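Local coordinates for X-PRO dipeptidase (Streptococcus pyogenes M1 GAS, PDB 3O5V), which is the N-terminal creatinase/prolidase domain of a probable manganese-dependent Xaa-Pro dipeptidase, an enzyme of the M24B family thought to split dipeptides ending in proline, at residues D6-R9 with L10-Q14; A20-D24 with P25-N29; F102-N106 with V107-H111. All coordinates share one frame; numbering follows the deposited sequence. Where two conformers were deposited one is given.

Contact 1: residues D6-R9 with L10-Q14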
loop_
_atom_site.group_PDB
_atom_site.type_symbol
_atom_site.label_atom_id
_atom_site.label_comp_id
_atom_site.label_asym_id
_atom_site.label_seq_id
_atom_site.Cartn_x
_atom_site.Cartn_y
_atom_site.Cartn_z
ATOM N N ASP A 6 -9.142 -5.956 -8.438
ATOM C CA ASP A 6 -10.611 -6.118 -8.365
ATOM C C ASP A 6 -10.974 -7.183 -7.296
ATOM O O ASP A 6 -11.973 -7.051 -6.595
ATOM C CB ASP A 6 -11.202 -6.545 -9.711
ATOM C CG ASP A 6 -11.389 -5.386 -10.693
ATOM O OD1 ASP A 6 -11.356 -4.205 -10.285
ATOM O OD2 ASP A 6 -11.591 -5.672 -11.892
ATOM N N GLN A 7 -10.166 -8.239 -7.206
ATOM C CA GLN A 7 -10.387 -9.301 -6.207
ATOM C C GLN A 7 -10.138 -8.784 -4.781
ATOM O O GLN A 7 -10.873 -9.140 -3.847
ATOM C CB GLN A 7 -9.504 -10.525 -6.491
ATOM C CG GLN A 7 -9.912 -11.351 -7.731
ATOM C CD GLN A 7 -11.370 -11.843 -7.677
ATOM O OE1 GLN A 7 -11.872 -12.250 -6.627
ATOM N NE2 GLN A 7 -12.050 -11.782 -8.809
ATOM N N ILE A 8 -9.104 -7.956 -4.611
ATOM C CA ILE A 8 -8.822 -7.353 -3.292
ATOM C C ILE A 8 -9.957 -6.433 -2.875
ATOM O O ILE A 8 -10.424 -6.497 -1.734
ATOM C CB ILE A 8 -7.468 -6.611 -3.251
ATOM C CG1 ILE A 8 -6.340 -7.636 -3.337
ATOM C CG2 ILE A 8 -7.323 -5.775 -1.959
ATOM C CD1 ILE A 8 -5.120 -7.096 -3.990
ATOM N N ARG A 9 -10.421 -5.592 -3.799
ATOM C CA ARG A 9 -11.528 -4.703 -3.501
ATOM C C ARG A 9 -12.810 -5.460 -3.110
ATOM O O ARG A 9 -13.515 -5.028 -2.191
ATOM C CB ARG A 9 -11.753 -3.681 -4.624
ATOM C CG ARG A 9 -10.606 -2.633 -4.728
ATOM C CD ARG A 9 -10.890 -1.574 -5.785
ATOM N NE ARG A 9 -10.716 -2.118 -7.137
ATOM C CZ ARG A 9 -9.617 -1.986 -7.879
ATOM N NH1 ARG A 9 -8.562 -1.297 -7.430
ATOM N NH2 ARG A 9 -9.578 -2.543 -9.091
ATOM N N LEU A 10 -13.081 -6.602 -3.750
ATOM C CA LEU A 10 -14.223 -7.435 -3.360
ATOM C C LEU A 10 -14.028 -7.936 -1.927
ATOM O O LEU A 10 -14.948 -7.869 -1.095
ATOM C CB LEU A 10 -14.368 -8.620 -4.315
ATOM C CG LEU A 10 -15.767 -9.181 -4.621
ATOM C CD1 LEU A 10 -15.681 -10.631 -5.092
ATOM C CD2 LEU A 10 -16.779 -9.010 -3.496
ATOM N N TYR A 11 -12.828 -8.438 -1.649
ATOM C CA TYR A 11 -12.481 -8.947 -0.314
ATOM C C TYR A 11 -12.723 -7.914 0.778
ATOM O O TYR A 11 -13.370 -8.215 1.792
ATOM C CB TYR A 11 -11.022 -9.399 -0.282
ATOM C CG TYR A 11 -10.594 -9.959 1.061
ATOM C CD1 TYR A 11 -11.075 -11.189 1.514
ATOM C CD2 TYR A 11 -9.709 -9.253 1.877
ATOM C CE1 TYR A 11 -10.668 -11.717 2.737
ATOM C CE2 TYR A 11 -9.300 -9.770 3.103
ATOM C CZ TYR A 11 -9.791 -10.993 3.528
ATOM O OH TYR A 11 -9.393 -11.502 4.741
ATOM N N LEU A 12 -12.202 -6.703 0.574
ATOM C CA LEU A 12 -12.433 -5.584 1.479
ATOM C C LEU A 12 -13.924 -5.309 1.698
ATOM O O LEU A 12 -14.362 -5.115 2.836
ATOM C CB LEU A 12 -11.726 -4.326 0.956
ATOM C CG LEU A 12 -10.194 -4.391 0.897
ATOM C CD1 LEU A 12 -9.653 -3.181 0.141
ATOM C CD2 LEU A 12 -9.583 -4.478 2.306
ATOM N N ASP A 13 -14.702 -5.311 0.616
ATOM C CA ASP A 13 -16.143 -5.089 0.719
ATOM C C ASP A 13 -16.832 -6.194 1.507
ATOM O O ASP A 13 -17.684 -5.904 2.343
ATOM C CB ASP A 13 -16.780 -4.919 -0.660
ATOM C CG ASP A 13 -16.542 -3.531 -1.252
ATOM O OD1 ASP A 13 -16.106 -2.605 -0.527
ATOM O OD2 ASP A 13 -16.798 -3.363 -2.463
ATOM N N GLN A 14 -16.455 -7.447 1.249
ATOM C CA GLN A 14 -16.933 -8.595 2.024
ATOM C C GLN A 14 -16.565 -8.540 3.520
ATOM O O GLN A 14 -17.321 -9.061 4.359
ATOM C CB GLN A 14 -16.420 -9.891 1.412
ATOM C CG GLN A 14 -17.105 -10.251 0.093
ATOM C CD GLN A 14 -16.404 -11.350 -0.686
ATOM O OE1 GLN A 14 -15.222 -11.631 -0.484
ATOM N NE2 GLN A 14 -17.132 -11.965 -1.599
#
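The Y11 ring is met obliquely by the carbonyl oxygen of I8, one turn back, and the ring also meets that of Y127. The other flat group, the R9 guanidinium, takes D6 OD1 at its edge, in its own plane. All of this belongs to one amphipathic alpha-helix, 3-14, the first of the creatinase/prolidase N-terminal domain, in which the N-H groups from L10 to Q14 each reach the carbonyl four residues earlier. The bond from L12 N to I8 O is nearly straight, 2.9 Å and 173° at the hydrogen, while D13 N to R9 O, at 3.1 Å, is more bent. On the buried side I8 and L12 run side by side; both are branched, apolar residues that suit a face laid against A20 of strand 19-22. The opposite character appears at D6 and R9, partly exposed and three residues apart, close enough for a salt bridge within the helix. The R9 chain leaves extended through chi2 (-176°) and then bends at chi3, which turns the guanidinium back toward the N-terminal end of the helix, where D6 lies. D6 OD2 has a second partner in S1 OG, so both carboxylate oxygens are held. R9 NH2 lies 2.7 Å from D6 OD1, approaching it from above the carboxylate plane, 36° out of it.

Contact 2: residues A20-D24 with P25-N29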
loop_
_atom_site.group_PDB
_atom_site.type_symbol
_atom_site.label_atom_id
_atom_site.label_comp_id
_atom_site.label_asym_id
_atom_site.label_seq_id
_atom_site.Cartn_x
_atom_site.Cartn_y
_atom_site.Cartn_z
ATOM N N ALA A 20 -6.672 -1.737 2.004
ATOM C CA ALA A 20 -5.602 -2.716 2.214
ATOM C C ALA A 20 -4.274 -2.019 1.948
ATOM O O ALA A 20 -4.154 -1.256 0.976
ATOM C CB ALA A 20 -5.765 -3.919 1.289
ATOM N N ILE A 21 -3.288 -2.264 2.809
ATOM C CA ILE A 21 -1.957 -1.683 2.633
ATOM C C ILE A 21 -0.944 -2.789 2.456
ATOM O O ILE A 21 -0.656 -3.534 3.401
ATOM C CB ILE A 21 -1.526 -0.760 3.831
ATOM C CG1 ILE A 21 -2.613 0.274 4.148
ATOM C CG2 ILE A 21 -0.169 -0.118 3.549
ATOM C CD1 ILE A 21 -2.237 1.265 5.267
ATOM N N PHE A 22 -0.416 -2.928 1.244
ATOM C CA PHE A 22 0.605 -3.947 1.015
ATOM C C PHE A 22 2.000 -3.362 1.204
ATOM O O PHE A 22 2.224 -2.204 0.854
ATOM C CB PHE A 22 0.429 -4.578 -0.366
ATOM C CG PHE A 22 -0.901 -5.261 -0.540
ATOM C CD1 PHE A 22 -1.064 -6.601 -0.186
ATOM C CD2 PHE A 22 -2.001 -4.556 -1.030
ATOM C CE1 PHE A 22 -2.310 -7.239 -0.340
ATOM C CE2 PHE A 22 -3.247 -5.177 -1.193
ATOM C CZ PHE A 22 -3.398 -6.524 -0.836
ATOM N N SER A 23 2.915 -4.142 1.792
ATOM C CA SER A 23 4.293 -3.667 2.025
ATOM C C SER A 23 5.373 -4.615 1.488
ATOM O O SER A 23 6.517 -4.194 1.272
ATOM C CB SER A 23 4.537 -3.377 3.515
ATOM O OG SER A 23 4.228 -4.532 4.282
ATOM N N ASP A 24 5.029 -5.897 1.304
ATOM C CA ASP A 24 6.013 -6.908 0.951
ATOM C C ASP A 24 6.287 -6.744 -0.538
ATOM O O ASP A 24 5.340 -6.831 -1.340
ATOM C CB ASP A 24 5.440 -8.312 1.254
ATOM C CG ASP A 24 6.463 -9.446 1.076
ATOM O OD1 ASP A 24 7.376 -9.366 0.224
ATOM O OD2 ASP A 24 6.322 -10.450 1.802
ATOM N N PRO A 25 7.563 -6.500 -0.921
ATOM C CA PRO A 25 7.884 -6.383 -2.357
ATOM C C PRO A 25 7.389 -7.570 -3.199
ATOM O O PRO A 25 7.009 -7.393 -4.372
ATOM C CB PRO A 25 9.410 -6.353 -2.363
ATOM C CG PRO A 25 9.766 -5.702 -1.055
ATOM C CD PRO A 25 8.742 -6.234 -0.076
ATOM N N VAL A 26 7.376 -8.765 -2.614
ATOM C CA VAL A 26 6.938 -9.959 -3.361
ATOM C C VAL A 26 5.445 -9.923 -3.664
ATOM O O VAL A 26 5.028 -10.236 -4.793
ATOM C CB VAL A 26 7.343 -11.279 -2.633
ATOM C CG1 VAL A 26 6.785 -12.500 -3.361
ATOM C CG2 VAL A 26 8.900 -11.348 -2.485
ATOM N N THR A 27 4.641 -9.538 -2.661
ATOM C CA THR A 27 3.196 -9.377 -2.844
ATOM C C THR A 27 2.907 -8.244 -3.826
ATOM O O THR A 27 2.014 -8.363 -4.663
ATOM C CB THR A 27 2.467 -9.107 -1.497
ATOM O OG1 THR A 27 2.956 -10.015 -0.496
ATOM C CG2 THR A 27 0.951 -9.323 -1.652
ATOM N N ILE A 28 3.650 -7.142 -3.726
ATOM C CA ILE A 28 3.418 -6.007 -4.622
ATOM C C ILE A 28 3.697 -6.403 -6.084
ATOM O O ILE A 28 2.942 -6.037 -6.991
ATOM C CB ILE A 28 4.212 -4.738 -4.166
ATOM C CG1 ILE A 28 3.607 -4.199 -2.848
ATOM C CG2 ILE A 28 4.194 -3.665 -5.256
ATOM C CD1 ILE A 28 4.384 -2.998 -2.212
ATOM N N ASN A 29 4.752 -7.185 -6.306
ATOM C CA ASN A 29 5.062 -7.673 -7.662
ATOM C C ASN A 29 3.982 -8.664 -8.144
ATOM O O ASN A 29 3.551 -8.647 -9.319
ATOM C CB ASN A 29 6.452 -8.317 -7.668
ATOM C CG ASN A 29 7.011 -8.519 -9.069
ATOM O OD1 ASN A 29 6.671 -7.786 -9.999
ATOM N ND2 ASN A 29 7.919 -9.487 -9.209
#
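P25 opens helix 25-32 directly against D24, and its ring suits the first turn because a proline there has no N-H to leave without a partner; its CD lies 3.3 Å from S23 O. V26 follows, and its backbone N donates to D24 OD1 at 2.9 Å with an angle of 153° at the hydrogen. The oxygen receives this N-H from above the carboxylate plane, 36° out of it. D24 CG stands anti to the backbone N (chi1 -173°), beside the carbonyl carbon, and this swings the carboxylate forward over the first turn. D24 is thus the N-cap, and the short negatively charged side chain probably also interacts well with the positive end of the helix dipole. The cap marks the passage from strand 19-22 of the central mixed sheet into the helix. T27 comes next, turned back toward the strand: its CG2 meets F22 CD1 at 3.7 Å, the two side chains crossing at about a right angle. Its hydroxyl OG1 is 3.5 Å from D24 CB but finds its polar partner in E101 OE2, so the two branches of this buried threonine serve an apolar and a polar neighbour. I28 N then closes the first full turn on D24 O, 2.9 Å away and nearly in line with the carbonyl, while I28 CG1 packs 4.1 Å from F22 CB.

Contact 3: residues F102-N106 with V107-H111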
loop_
_atom_site.group_PDB
_atom_site.type_symbol
_atom_site.label_atom_id
_atom_site.label_comp_id
_atom_site.label_asym_id
_atom_site.label_seq_id
_atom_site.Cartn_x
_atom_site.Cartn_y
_atom_site.Cartn_z
ATOM N N PHE A 102 0.799 -8.432 8.192
ATOM C CA PHE A 102 1.460 -8.534 9.502
ATOM C C PHE A 102 2.714 -9.423 9.466
ATOM O O PHE A 102 3.598 -9.268 10.320
ATOM C CB PHE A 102 0.481 -9.044 10.572
ATOM C CG PHE A 102 -0.530 -8.017 11.065
ATOM C CD1 PHE A 102 -0.637 -6.740 10.502
ATOM C CD2 PHE A 102 -1.402 -8.360 12.109
ATOM C CE1 PHE A 102 -1.581 -5.817 10.984
ATOM C CE2 PHE A 102 -2.348 -7.458 12.591
ATOM C CZ PHE A 102 -2.440 -6.181 12.028
ATOM N N ASP A 103 2.806 -10.331 8.486
ATOM C CA ASP A 103 4.027 -11.150 8.327
ATOM C C ASP A 103 5.229 -10.448 7.700
ATOM O O ASP A 103 6.332 -11.003 7.682
ATOM C CB ASP A 103 3.766 -12.450 7.566
ATOM C CG ASP A 103 3.462 -13.609 8.492
ATOM O OD1 ASP A 103 3.943 -13.610 9.649
ATOM O OD2 ASP A 103 2.732 -14.515 8.055
ATOM N N HIS A 104 5.020 -9.245 7.171
ATOM C CA HIS A 104 6.110 -8.511 6.541
ATOM C C HIS A 104 6.365 -7.151 7.202
ATOM O O HIS A 104 7.506 -6.747 7.416
ATOM C CB HIS A 104 5.864 -8.334 5.033
ATOM C CG HIS A 104 6.810 -7.362 4.415
ATOM N ND1 HIS A 104 8.044 -7.733 3.920
ATOM C CD2 HIS A 104 6.748 -6.016 4.311
ATOM C CE1 HIS A 104 8.681 -6.657 3.493
ATOM N NE2 HIS A 104 7.913 -5.604 3.713
ATOM N N LEU A 105 5.286 -6.445 7.508
ATOM C CA LEU A 105 5.371 -5.105 8.059
ATOM C C LEU A 105 6.097 -5.130 9.414
ATOM O O LEU A 105 5.655 -5.826 10.331
ATOM C CB LEU A 105 3.941 -4.597 8.241
ATOM C CG LEU A 105 3.630 -3.126 8.453
ATOM C CD1 LEU A 105 4.013 -2.312 7.232
ATOM C CD2 LEU A 105 2.133 -3.036 8.715
ATOM N N ASN A 106 7.192 -4.383 9.543
ATOM C CA ASN A 106 7.877 -4.308 10.833
ATOM C C ASN A 106 7.145 -3.350 11.789
ATOM O O ASN A 106 6.257 -2.595 11.371
ATOM C CB ASN A 106 9.400 -4.045 10.683
ATOM C CG ASN A 106 9.744 -2.629 10.181
ATOM O OD1 ASN A 106 10.604 -2.447 9.302
ATOM N ND2 ASN A 106 9.126 -1.638 10.766
ATOM N N VAL A 107 7.480 -3.409 13.074
ATOM C CA VAL A 107 6.762 -2.613 14.073
ATOM C C VAL A 107 6.927 -1.102 13.854
ATOM O O VAL A 107 5.973 -0.337 14.039
ATOM C CB VAL A 107 7.166 -3.034 15.514
ATOM C CG1 VAL A 107 6.478 -2.166 16.555
ATOM C CG2 VAL A 107 6.787 -4.484 15.734
ATOM N N ASN A 108 8.116 -0.674 13.446
ATOM C CA ASN A 108 8.339 0.753 13.163
ATOM C C ASN A 108 7.446 1.269 12.028
ATOM O O ASN A 108 6.854 2.342 12.155
ATOM C CB ASN A 108 9.816 1.063 12.887
ATOM C CG ASN A 108 10.591 1.445 14.152
ATOM O OD1 ASN A 108 10.010 1.789 15.189
ATOM N ND2 ASN A 108 11.912 1.387 14.065
ATOM N N LYS A 109 7.331 0.491 10.943
ATOM C CA LYS A 109 6.448 0.849 9.818
ATOM C C LYS A 109 4.977 0.869 10.245
ATOM O O LYS A 109 4.222 1.770 9.850
ATOM C CB LYS A 109 6.627 -0.112 8.632
ATOM C CG LYS A 109 7.924 0.033 7.881
ATOM C CD LYS A 109 7.942 -0.870 6.644
ATOM C CE LYS A 109 9.311 -0.853 5.988
ATOM N NZ LYS A 109 9.329 -1.773 4.825
ATOM N N PHE A 110 4.578 -0.126 11.043
ATOM C CA PHE A 110 3.232 -0.232 11.602
ATOM C C PHE A 110 2.874 1.000 12.424
ATOM O O PHE A 110 1.812 1.604 12.222
ATOM C CB PHE A 110 3.126 -1.505 12.453
ATOM C CG PHE A 110 1.781 -1.732 13.096
ATOM C CD1 PHE A 110 0.598 -1.702 12.349
ATOM C CD2 PHE A 110 1.703 -2.039 14.457
ATOM C CE1 PHE A 110 -0.644 -1.939 12.958
ATOM C CE2 PHE A 110 0.469 -2.286 15.072
ATOM C CZ PHE A 110 -0.711 -2.230 14.320
ATOM N N HIS A 111 3.778 1.393 13.320
ATOM C CA HIS A 111 3.599 2.625 14.093
ATOM C C HIS A 111 3.601 3.893 13.223
ATOM O O HIS A 111 2.795 4.798 13.438
ATOM C CB HIS A 111 4.643 2.707 15.213
ATOM C CG HIS A 111 4.404 1.735 16.327
ATOM N ND1 HIS A 111 5.382 1.395 17.238
ATOM C CD2 HIS A 111 3.302 1.023 16.674
ATOM C CE1 HIS A 111 4.887 0.531 18.108
ATOM N NE2 HIS A 111 3.631 0.280 17.784
HETATM O O HOH W 1 8.714 -4.279 6.816
#
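K109 of helix 107-114 reaches back across L105 and N106 of the loop before it. Its CB rests 3.7 Å from L105 CD1, an apolar contact suited to the aliphatic root of a lysine. CG passes the side chain of N106, which it crosses at about a right angle, and CD and CE continue along the same residue. With chi2, chi3 and chi4 all near 180°, the chain is fully extended, carrying NZ past N106 to the level of H104. There NZ lies 4.2 Å from H104 NE2, and a water links it to the loop: the water donates to H104 O at 2.8 Å and accepts a weak bond from K109 NZ at 3.3 Å. A long, flexible cation suits this partly exposed place, its stem packed and its tip near water.

N106 occupies the N-cap position, and its carbonyl begins the helical bonding: F110 N donates to N106 O at 3.0 Å, 164° at the hydrogen and in the carbonyl plane. F110 CB and CD1 each lie 4.2 Å from L105 CD2, the ring being directed away from its own N-H (chi1 180°). The F110 ring also meets that of F102 obliquely, the centroids 5.9 Å apart and the planes at 66°. Branched leucine and the two phenylalanines thus make a small apolar patch where the loop turns into the helix. This patch continues onto strand 120-123, where F121 touches F102 and meets F110 edge-to-face; H104 and L105 also touch S23, just past the end of strand 19-22.

From the N terminus the three contacts come in series, none enclosing or crossing another, and each is local, closing only a helical turn or the start of one. Contact 1 lies within helix 3-14, and contact 2 takes in the end of strand 19-22 and the start of helix 25-32. The two touch where I8 CD1 meets F22 CZ at 3.6 Å, binding the first helix to the sheet. Contact 3 follows strand 97-100, the parallel neighbour of strand 19-22, and its loop packs on the strand-to-helix turn of contact 2, with H104 CE1 3.6 Å from P25 CD. Contact 2 therefore stands between the others, whose nearest atoms are about 11 Å apart.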